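Local structure of predicted acetamidase/formamidase (Thermoanaerobacter tengcongensis, 3TKK) at residues A[191-196]-A[277-282]. The protein probably hydrolyses carbon-nitrogen bonds in linear amides other than peptides and binds zinc and calcium ions. Sequence-based numbering, arbitrary orientation.
Sequences DGEVGV and QVVDPL
V279 sets its two methyls against the backbone of E193: CG1 lies 3.1 Å from E193 O, a tight approach, and CG2 faces the end of the glutamate, 3.8 Å from OE1. The E193 chain, extended with CG anti to the backbone N (chi1 -167°), crosses the valine at about a right angle. E193 O also accepts the N-H of V196 across a type I turn. Beside this, V278 N donates a nearly straight hydrogen bond (171° at the hydrogen) to G192 O at 3.1 Å, and the side chains of V194 and V278 lie side by side, pointing the same way, and meet through V194 CG1 and V278 CG2.

The contact joins two loops, one between strands 180-186 and 203-212, the other linking the antiparallel strands 272-277 and 283-290, next to the metal site. E193, a zinc ligand in a structure of this protein, here lies about 4 Å, side chain to ion, from both the zinc and the calcium. Its OE1 stands 4.1 Å from D280 OD2, two carboxylates close together. A water bridges the loops, donating to D280 OD1 and V196 O.

Q277 shapes the second loop from within. Bent at chi2 (79°), it brings OE1 to V279 N (2.8 Å) and D280 N (2.6 Å), which arrive from opposite faces of the amide plane, while NE2 is hydrogen-bonded to T284 OG1. An alanine here would probably leave both N-H groups without this acceptor and the loop carrying V279 and D280 less firmly held against E193.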
ATOM      1  N   ASP A 191      -6.599  -0.624  -4.846  1.00 15.99           N
ATOM      2  CA  ASP A 191      -6.385  -0.519  -3.408  1.00 15.66           C
ATOM      3  C   ASP A 191      -6.700   0.923  -3.039  1.00 15.62           C
ATOM      4  O   ASP A 191      -6.351   1.931  -3.787  1.00 15.86           O
ATOM      5  CB  ASP A 191      -4.879  -0.693  -2.961  1.00 15.80           C
ATOM      6  CG  ASP A 191      -4.497  -2.198  -2.717  1.00 16.07           C
ATOM      7  OD1 ASP A 191      -5.405  -3.060  -2.514  1.00 17.22           O
ATOM      8  OD2 ASP A 191      -3.306  -2.533  -2.753  1.00 19.14           O
ATOM      9  N   GLY A 192      -7.360   1.038  -1.901  1.00 15.44           N
ATOM     10  CA  GLY A 192      -7.807   2.422  -1.450  1.00 15.58           C
ATOM     11  C   GLY A 192      -9.293   2.741  -1.867  1.00 15.72           C
ATOM     12  O   GLY A 192     -10.058   3.461  -1.147  1.00 15.92           O
ATOM     13  N   GLU A 193      -9.678   2.229  -3.001  1.00 15.79           N
ATOM     14  CA  GLU A 193     -11.115   2.339  -3.467  1.00 16.06           C
ATOM     15  C   GLU A 193     -11.516   3.813  -3.492  1.00 16.48           C
ATOM     16  O   GLU A 193     -12.622   4.188  -2.932  1.00 16.75           O
ATOM     17  CB  GLU A 193     -12.103   1.529  -2.557  1.00 15.91           C
ATOM     18  CG  GLU A 193     -13.548   1.396  -3.266  1.00 16.30           C
ATOM     19  CD  GLU A 193     -14.411   0.467  -2.419  1.00 20.71           C
ATOM     20  OE1 GLU A 193     -14.117   0.452  -1.164  1.00 15.98           O
ATOM     21  OE2 GLU A 193     -15.317  -0.232  -2.986  1.00 18.05           O
ATOM     22  N   VAL A 194     -10.675   4.684  -4.108  1.00 16.69           N
ATOM     23  CA  VAL A 194     -10.730   6.146  -3.625  1.00 17.09           C
ATOM     24  C   VAL A 194     -11.896   6.935  -4.214  1.00 17.76           C
ATOM     25  O   VAL A 194     -12.188   8.078  -3.772  1.00 18.82           O
ATOM     26  CB  VAL A 194      -9.345   6.895  -3.939  1.00 17.18           C
ATOM     27  CG1 VAL A 194      -8.094   6.245  -3.220  1.00 16.71           C
ATOM     28  CG2 VAL A 194      -9.046   6.959  -5.514  1.00 17.48           C
ATOM     29  N   GLY A 195     -12.574   6.374  -5.205  1.00 17.93           N
ATOM     30  CA  GLY A 195     -13.782   7.043  -5.752  1.00 23.25           C
ATOM     31  C   GLY A 195     -15.035   6.725  -4.905  1.00 21.09           C
ATOM     32  O   GLY A 195     -16.089   7.264  -5.125  1.00 21.13           O
ATOM     33  N   VAL A 196     -14.883   5.777  -3.979  1.00 20.05           N
ATOM     34  CA  VAL A 196     -15.973   5.251  -3.100  1.00 18.39           C
ATOM     35  C   VAL A 196     -16.424   3.811  -3.482  1.00 21.85           C
ATOM     36  O   VAL A 196     -16.857   3.000  -2.620  1.00 21.96           O
ATOM     37  CB  VAL A 196     -17.161   6.213  -2.898  1.00 22.74           C
ATOM     38  CG1 VAL A 196     -18.415   5.966  -3.780  1.00 19.84           C
ATOM     39  CG2 VAL A 196     -17.695   6.112  -1.390  1.00 21.04           C
ATOM     40  N   GLN A 277      -8.733   0.122   1.946  1.00 15.32           N
ATOM     41  CA  GLN A 277      -9.672   1.107   1.523  1.00 15.45           C
ATOM     42  C   GLN A 277      -9.608   2.221   2.478  1.00 15.80           C
ATOM     43  O   GLN A 277      -9.356   2.006   3.712  1.00 15.97           O
ATOM     44  CB  GLN A 277     -11.172   0.596   1.448  1.00 15.49           C
ATOM     45  CG  GLN A 277     -11.743  -0.097   2.675  1.00 15.58           C
ATOM     46  CD  GLN A 277     -12.160   0.912   3.725  1.00 16.03           C
ATOM     47  OE1 GLN A 277     -12.509   2.067   3.342  1.00 16.62           O
ATOM     48  NE2 GLN A 277     -12.399   0.423   4.963  1.00 16.26           N
ATOM     49  N   VAL A 278      -9.822   3.445   1.924  1.00 17.38           N
ATOM     50  CA  VAL A 278      -9.864   4.643   2.816  1.00 16.59           C
ATOM     51  C   VAL A 278     -11.162   5.359   2.786  1.00 20.59           C
ATOM     52  O   VAL A 278     -11.247   6.471   3.215  1.00 21.68           O
ATOM     53  CB  VAL A 278      -8.773   5.646   2.381  1.00 20.47           C
ATOM     54  CG1 VAL A 278      -7.412   4.920   2.468  1.00 21.47           C
ATOM     55  CG2 VAL A 278      -8.960   6.027   0.842  1.00 16.68           C
ATOM     56  N   VAL A 279     -12.240   4.705   2.400  1.00 19.11           N
ATOM     57  CA  VAL A 279     -13.372   5.560   2.166  1.00 22.10           C
ATOM     58  C   VAL A 279     -14.556   5.000   3.060  1.00 25.98           C
ATOM     59  O   VAL A 279     -15.634   5.540   3.009  1.00 28.93           O
ATOM     60  CB  VAL A 279     -13.813   5.386   0.609  1.00 24.94           C
ATOM     61  CG1 VAL A 279     -12.708   5.891  -0.400  1.00 17.26           C
ATOM     62  CG2 VAL A 279     -14.196   4.017   0.267  1.00 20.73           C
ATOM     63  N   ASP A 280     -14.405   3.825   3.717  1.00 25.55           N
ATOM     64  CA  ASP A 280     -15.537   3.243   4.437  1.00 24.53           C
ATOM     65  C   ASP A 280     -15.544   3.879   5.843  1.00 25.53           C
ATOM     66  O   ASP A 280     -14.710   4.766   6.189  1.00 26.52           O
ATOM     67  CB  ASP A 280     -15.525   1.658   4.491  1.00 26.01           C
ATOM     68  CG  ASP A 280     -15.549   0.973   3.053  1.00 27.75           C
ATOM     69  OD1 ASP A 280     -16.232   1.539   2.185  1.00 29.86           O
ATOM     70  OD2 ASP A 280     -14.936  -0.125   2.801  1.00 20.79           O
ATOM     71  N   PRO A 281     -16.545   3.516   6.669  1.00 29.63           N
ATOM     72  CA  PRO A 281     -16.647   4.233   7.943  1.00 28.04           C
ATOM     73  C   PRO A 281     -15.348   4.030   8.785  1.00 26.27           C
ATOM     74  O   PRO A 281     -14.963   4.840   9.565  1.00 24.92           O
ATOM     75  CB  PRO A 281     -17.840   3.524   8.634  1.00 32.11           C
ATOM     76  CG  PRO A 281     -18.771   3.043   7.445  1.00 32.78           C
ATOM     77  CD  PRO A 281     -17.674   2.591   6.396  1.00 32.03           C
ATOM     78  N   LEU A 282     -14.668   2.907   8.615  1.00 22.12           N
ATOM     79  CA  LEU A 282     -13.332   2.769   9.105  1.00 19.50           C
ATOM     80  C   LEU A 282     -12.497   2.468   7.883  1.00 21.65           C
ATOM     81  O   LEU A 282     -13.064   1.888   6.859  1.00 20.26           O
ATOM     82  CB  LEU A 282     -13.333   1.584  10.047  1.00 21.89           C
ATOM     83  CG  LEU A 282     -14.212   1.501  11.288  1.00 22.80           C
ATOM     84  CD1 LEU A 282     -13.935   0.171  12.197  1.00 21.52           C
ATOM     85  CD2 LEU A 282     -14.136   2.810  12.219  1.00 26.44           C
TER
HETATM   86  O   HOH W   1     -17.675   2.158   0.057  1.00 23.28           O